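Local coordinates for glucan-binding protein C, GbpC (Streptococcus mutans, PDB 6CAM) that probably binds glucan at the streptococcal cell surface, as a calcium-containing protein that carries a signal for anchoring to peptidoglycan, at residues E245-P250 with A302-Y307; A218-S223 with F329-A334. All coordinates share one frame; numbering follows the deposited sequence.

Contact 1 (E245-P250 with A302-Y307); sequences EFVKIP and AGAMTY
The Phe246 ring turns an edge to the backbone of 302-307: CA of Gly303 lies near the ring plane, 4.2 Å from CE1, while O of Ala304 approaches CD1 obliquely at 3.3 Å. One face of the ring is taken by its own chain, N of Lys248 sitting over the centre. A chi1 of 179° sets CG beside its own carbonyl carbon, and the ring lies over the chain that follows with its edge toward Gly303, which has no side chain to meet it. Next to the ring the strands pair in antiparallel register. Glu245 and Thr306 form a hydrogen-bonded pair, with Thr306 N to Glu245 O 2.7 Å long. In the Val247-Ala304 pair, Val247 N bonds to Ala304 O at 2.9 Å; the return bond, Ala304 N to Val247 O, is weak. On the face opposite Phe246, Val247 CB packs against Ala304 CB at 3.9 Å and its CG2 packs against Thr306 OG1, which is hydrogen-bonded to Arg57. Past the ladder, a water accepts from Ile249 N (3.0 Å) and donates to Ala302 O (2.7 Å), and Ile249 CD1 touches Ala304 CB. Strand 245-247 is an outer strand of a three-stranded antiparallel sheet; strand 303-306 is central, with 219-222 on its other side. Phe246 also leans on strand 254-257, and Pro250 meets the long helix 3-51.

Contact 2 (A218-S223 with F329-A334); sequences AIMSLS and FATNSA. With BGC (beta-D-glucopyranose), chain D.
Ser221 and Asn332 face each other at the middle of this contact. CB of Ser221 points at 329-334, and its OG lies 3.0 Å from Asn332 OD1 and 3.2 Å from Asn332 O, two acceptors within reach of one proton. Asn332 CG stands between its backbone N and carbonyl carbon (chi1 49°), which swings the amide back to Ser221 although CB points away. The same OD1 accepts from Ala334 N, and ND2 is held by Thr177 O. The backbones join where Ser221 N meets Asn332 O at 2.7 Å. Thr331 OG1 takes the carbonyl of Ser221: a chi1 of -177° turns OG1 away from its own N, and it donates to Ser221 O at 2.6 Å, tilted a little from the carbonyl plane. Met220 lies across Thr331, its CB 3.5 Å from Thr331 OG1 and its bent end bringing CE close to the same oxygen. Farther along, Leu222 CD2 meets the edge of the Phe329 ring at CZ, 3.7 Å away and near the ring plane; that ring stacks on Phe314. One water donates to Ser221 OG and Ala330 O, accepts from Ser223 N, and touches O4 of a bound beta-D-glucopyranose at 2.6 Å. Ala330 CB packs against C5 of the sugar at 3.7 Å, and the sugar also bonds to Gly291 O. The bond from Ala334 N to Asn332 OD1, two residues back, closes an Asx turn, and the Ser223-Ala330 end of the contact borders a glucose site close to calcium-binding Ser224, consistent with glucan recognition.

Contacts 1 and 2 have centres 9 Å apart and meet through one small antiparallel sheet. Probable hydrogen bonds from Tyr307 N to Ala218 O and from Met220 N to Met305 O tie them together. Along the chain the order is 218-223, 245-250, 302-307, 329-334, so contact 1 is nested within the loop closed by contact 2. Segment 329-334 leaves strand 325-329, an edge strand of a separate four-stranded sheet, and contact 2 therefore connects the two sheets. Both contacts belong to the glucan-binding protein C family region, with contact 2 beside a bound glucose, a second one and the calcium ion not far off, and contact 1 extending from it toward the long helix 3-51.

Contact 1 (E245-P250 with A302-Y307)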
loop_
_atom_site.group_PDB
_atom_site.type_symbol
_atom_site.label_atom_id
_atom_site.label_comp_id
_atom_site.label_asym_id
_atom_site.label_seq_id
_atom_site.Cartn_x
_atom_site.Cartn_y
_atom_site.Cartn_z
ATOM N N GLU A 245 11.483 -3.404 -13.859
ATOM C CA GLU A 245 11.440 -4.859 -13.843
ATOM C C GLU A 245 10.692 -5.360 -12.633
ATOM O O GLU A 245 10.965 -4.943 -11.515
ATOM C CB GLU A 245 12.856 -5.424 -13.857
ATOM C CG GLU A 245 12.894 -6.945 -13.788
ATOM C CD GLU A 245 14.174 -7.542 -14.331
ATOM O OE1 GLU A 245 15.155 -6.778 -14.530
ATOM O OE2 GLU A 245 14.173 -8.783 -14.573
ATOM N N PHE A 246 9.794 -6.302 -12.853
ATOM C CA PHE A 246 9.048 -6.893 -11.764
ATOM C C PHE A 246 9.927 -7.828 -10.967
ATOM O O PHE A 246 10.676 -8.602 -11.524
ATOM C CB PHE A 246 7.887 -7.700 -12.308
ATOM C CG PHE A 246 7.065 -8.361 -11.276
ATOM C CD1 PHE A 246 6.707 -7.722 -10.122
ATOM C CD2 PHE A 246 6.622 -9.655 -11.488
ATOM C CE1 PHE A 246 5.889 -8.342 -9.189
ATOM C CE2 PHE A 246 5.829 -10.284 -10.563
ATOM C CZ PHE A 246 5.471 -9.632 -9.409
ATOM N N VAL A 247 9.830 -7.709 -9.655
ATOM C CA VAL A 247 10.454 -8.615 -8.743
ATOM C C VAL A 247 9.323 -9.276 -7.961
ATOM O O VAL A 247 8.618 -8.632 -7.186
ATOM C CB VAL A 247 11.383 -7.876 -7.802
ATOM C CG1 VAL A 247 11.901 -8.818 -6.757
ATOM C CG2 VAL A 247 12.528 -7.291 -8.617
ATOM N N LYS A 248 9.164 -10.559 -8.202
ATOM C CA LYS A 248 8.100 -11.334 -7.579
ATOM C C LYS A 248 8.424 -11.611 -6.107
ATOM O O LYS A 248 9.529 -11.977 -5.767
ATOM C CB LYS A 248 7.942 -12.654 -8.333
ATOM C CG LYS A 248 6.971 -13.649 -7.705
ATOM C CD LYS A 248 5.556 -13.145 -7.710
ATOM C CE LYS A 248 4.653 -14.098 -6.923
ATOM N NZ LYS A 248 4.542 -15.385 -7.621
ATOM N N ILE A 249 7.441 -11.456 -5.242
ATOM C CA ILE A 249 7.619 -11.710 -3.835
ATOM C C ILE A 249 7.057 -13.107 -3.614
ATOM O O ILE A 249 5.902 -13.351 -3.930
ATOM C CB ILE A 249 6.870 -10.681 -2.987
ATOM C CG1 ILE A 249 7.402 -9.252 -3.255
ATOM C CG2 ILE A 249 6.979 -11.039 -1.505
ATOM C CD1 ILE A 249 8.860 -9.085 -2.919
ATOM N N PRO A 250 7.891 -14.045 -3.145
ATOM C CA PRO A 250 7.444 -15.429 -2.883
ATOM C C PRO A 250 6.259 -15.481 -1.967
ATOM O O PRO A 250 6.209 -14.772 -0.979
ATOM C CB PRO A 250 8.638 -16.070 -2.191
ATOM C CG PRO A 250 9.763 -15.274 -2.643
ATOM C CD PRO A 250 9.304 -13.870 -2.798
ATOM N N ALA A 302 1.873 -7.809 -1.904
ATOM C CA ALA A 302 3.009 -7.003 -2.371
ATOM C C ALA A 302 3.683 -7.549 -3.608
ATOM O O ALA A 302 3.815 -8.760 -3.819
ATOM C CB ALA A 302 4.022 -6.916 -1.274
ATOM N N GLY A 303 4.208 -6.611 -4.378
ATOM C CA GLY A 303 5.247 -6.906 -5.307
ATOM C C GLY A 303 6.385 -5.960 -5.073
ATOM O O GLY A 303 6.415 -5.173 -4.107
ATOM N N ALA A 304 7.277 -5.969 -6.045
ATOM C CA ALA A 304 8.435 -5.115 -5.984
ATOM C C ALA A 304 8.899 -4.890 -7.387
ATOM O O ALA A 304 8.465 -5.551 -8.321
ATOM C CB ALA A 304 9.536 -5.745 -5.145
ATOM N N MET A 305 9.802 -3.947 -7.543
ATOM C CA MET A 305 10.369 -3.728 -8.837
ATOM C C MET A 305 11.802 -3.361 -8.697
ATOM O O MET A 305 12.200 -2.813 -7.676
ATOM C CB MET A 305 9.614 -2.598 -9.543
ATOM C CG MET A 305 9.781 -1.207 -8.973
ATOM S SD MET A 305 8.931 -0.038 -10.065
ATOM C CE MET A 305 8.680 1.307 -8.926
ATOM N N THR A 306 12.571 -3.669 -9.724
ATOM C CA THR A 306 13.858 -3.004 -9.906
ATOM C C THR A 306 13.494 -1.747 -10.646
ATOM O O THR A 306 13.075 -1.792 -11.802
ATOM C CB THR A 306 14.842 -3.841 -10.700
ATOM O OG1 THR A 306 15.106 -5.047 -9.996
ATOM C CG2 THR A 306 16.148 -3.078 -10.881
ATOM N N TYR A 307 13.631 -0.596 -9.981
ATOM C CA TYR A 307 13.195 0.634 -10.548
ATOM C C TYR A 307 14.361 1.196 -11.354
ATOM O O TYR A 307 15.428 1.395 -10.816
ATOM C CB TYR A 307 12.768 1.608 -9.466
ATOM C CG TYR A 307 12.393 2.918 -10.024
ATOM C CD1 TYR A 307 11.309 3.042 -10.900
ATOM C CD2 TYR A 307 13.140 4.046 -9.740
ATOM C CE1 TYR A 307 10.959 4.243 -11.422
ATOM C CE2 TYR A 307 12.804 5.274 -10.260
ATOM C CZ TYR A 307 11.730 5.370 -11.119
ATOM O OH TYR A 307 11.426 6.577 -11.597
HETATM O O HOH W 1 4.732 -10.277 -5.909
#

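Contact 2 (A218-S223 with F329-A334)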
loop_
_atom_site.group_PDB
_atom_site.type_symbol
_atom_site.label_atom_id
_atom_site.label_comp_id
_atom_site.label_asym_id
_atom_site.label_seq_id
_atom_site.Cartn_x
_atom_site.Cartn_y
_atom_site.Cartn_z
ATOM N N ALA A 218 18.002 -0.280 -7.415
ATOM C CA ALA A 218 16.951 0.467 -6.787
ATOM C C ALA A 218 15.794 -0.468 -6.775
ATOM O O ALA A 218 15.003 -0.499 -7.744
ATOM C CB ALA A 218 16.590 1.723 -7.543
ATOM N N ILE A 219 15.668 -1.183 -5.681
ATOM C CA ILE A 219 14.556 -2.098 -5.525
ATOM C C ILE A 219 13.489 -1.371 -4.760
ATOM O O ILE A 219 13.730 -0.911 -3.642
ATOM C CB ILE A 219 14.934 -3.394 -4.815
ATOM C CG1 ILE A 219 16.235 -3.987 -5.351
ATOM C CG2 ILE A 219 13.806 -4.399 -4.960
ATOM C CD1 ILE A 219 16.258 -4.135 -6.852
ATOM N N MET A 220 12.305 -1.287 -5.348
ATOM C CA MET A 220 11.260 -0.466 -4.769
ATOM C C MET A 220 10.057 -1.322 -4.538
ATOM O O MET A 220 9.776 -2.249 -5.296
ATOM C CB MET A 220 10.971 0.688 -5.651
ATOM C CG MET A 220 12.212 1.544 -5.814
ATOM S SD MET A 220 11.909 3.198 -6.338
ATOM C CE MET A 220 11.087 3.882 -4.887
ATOM N N SER A 221 9.389 -1.024 -3.446
ATOM C CA SER A 221 8.208 -1.740 -3.039
ATOM C C SER A 221 7.025 -1.334 -3.913
ATOM O O SER A 221 6.874 -0.180 -4.278
ATOM C CB SER A 221 7.904 -1.397 -1.586
ATOM O OG SER A 221 7.558 -0.024 -1.459
ATOM N N LEU A 222 6.164 -2.295 -4.183
ATOM C CA LEU A 222 4.854 -2.069 -4.765
ATOM C C LEU A 222 3.913 -2.869 -3.865
ATOM O O LEU A 222 3.356 -3.896 -4.257
ATOM C CB LEU A 222 4.821 -2.574 -6.200
ATOM C CG LEU A 222 5.772 -1.809 -7.145
ATOM C CD1 LEU A 222 5.862 -2.474 -8.499
ATOM C CD2 LEU A 222 5.321 -0.382 -7.279
ATOM N N SER A 223 3.754 -2.391 -2.640
ATOM C CA SER A 223 3.001 -3.136 -1.618
ATOM C C SER A 223 1.535 -2.831 -1.704
ATOM O O SER A 223 1.123 -1.923 -2.393
ATOM C CB SER A 223 3.527 -2.814 -0.203
ATOM O OG SER A 223 4.881 -3.192 -0.081
ATOM N N PHE A 329 -0.967 4.878 -2.541
ATOM C CA PHE A 329 0.039 4.217 -3.301
ATOM C C PHE A 329 1.313 4.830 -2.817
ATOM O O PHE A 329 1.486 6.017 -2.929
ATOM C CB PHE A 329 -0.088 4.447 -4.818
ATOM C CG PHE A 329 1.051 3.830 -5.570
ATOM C CD1 PHE A 329 1.019 2.488 -5.865
ATOM C CD2 PHE A 329 2.182 4.554 -5.866
ATOM C CE1 PHE A 329 2.089 1.881 -6.497
ATOM C CE2 PHE A 329 3.244 3.969 -6.520
ATOM C CZ PHE A 329 3.209 2.630 -6.819
ATOM N N ALA A 330 2.245 3.997 -2.387
ATOM C CA ALA A 330 3.492 4.422 -1.804
ATOM C C ALA A 330 4.498 3.472 -2.412
ATOM O O ALA A 330 4.212 2.296 -2.621
ATOM C CB ALA A 330 3.487 4.336 -0.285
ATOM N N THR A 331 5.645 3.997 -2.776
ATOM C CA THR A 331 6.704 3.141 -3.228
ATOM C C THR A 331 7.951 3.722 -2.612
ATOM O O THR A 331 8.113 4.926 -2.529
ATOM C CB THR A 331 6.786 3.068 -4.767
ATOM O OG1 THR A 331 7.808 2.138 -5.118
ATOM C CG2 THR A 331 7.065 4.449 -5.384
ATOM N N ASN A 332 8.796 2.840 -2.136
ATOM C CA ASN A 332 9.951 3.209 -1.331
ATOM C C ASN A 332 10.825 1.976 -1.295
ATOM O O ASN A 332 10.503 0.998 -1.975
ATOM C CB ASN A 332 9.495 3.671 0.044
ATOM C CG ASN A 332 8.525 2.708 0.680
ATOM O OD1 ASN A 332 8.809 1.511 0.773
ATOM N ND2 ASN A 332 7.370 3.223 1.116
ATOM N N SER A 333 11.898 1.973 -0.521
ATOM C CA SER A 333 12.763 0.815 -0.487
ATOM C C SER A 333 12.288 -0.271 0.479
ATOM O O SER A 333 12.957 -1.272 0.588
ATOM C CB SER A 333 14.192 1.200 -0.155
ATOM O OG SER A 333 14.232 1.858 1.069
ATOM N N ALA A 334 11.162 -0.086 1.160
ATOM C CA ALA A 334 10.735 -1.039 2.189
ATOM C C ALA A 334 9.937 -2.142 1.535
ATOM O O ALA A 334 8.705 -2.166 1.580
ATOM C CB ALA A 334 9.932 -0.353 3.265
HETATM C C2 BGC D . 1.019 1.589 2.958
HETATM C C3 BGC D . 1.971 0.480 2.450
HETATM C C4 BGC D . 2.094 0.473 0.930
HETATM C C5 BGC D . 1.204 1.555 0.330
HETATM C C6 BGC D . 1.275 1.519 -1.169
HETATM C C1 BGC D . -0.299 1.724 2.165
HETATM O O1 BGC D . -1.300 0.818 2.668
HETATM O O2 BGC D . 1.710 2.862 3.025
HETATM O O3 BGC D . 1.561 -0.842 2.866
HETATM O O4 BGC D . 3.464 0.677 0.538
HETATM O O5 BGC D . -0.149 1.439 0.772
HETATM O O6 BGC D . 1.137 0.284 -1.839
HETATM O O HOH W 2 4.854 -0.031 -1.548
#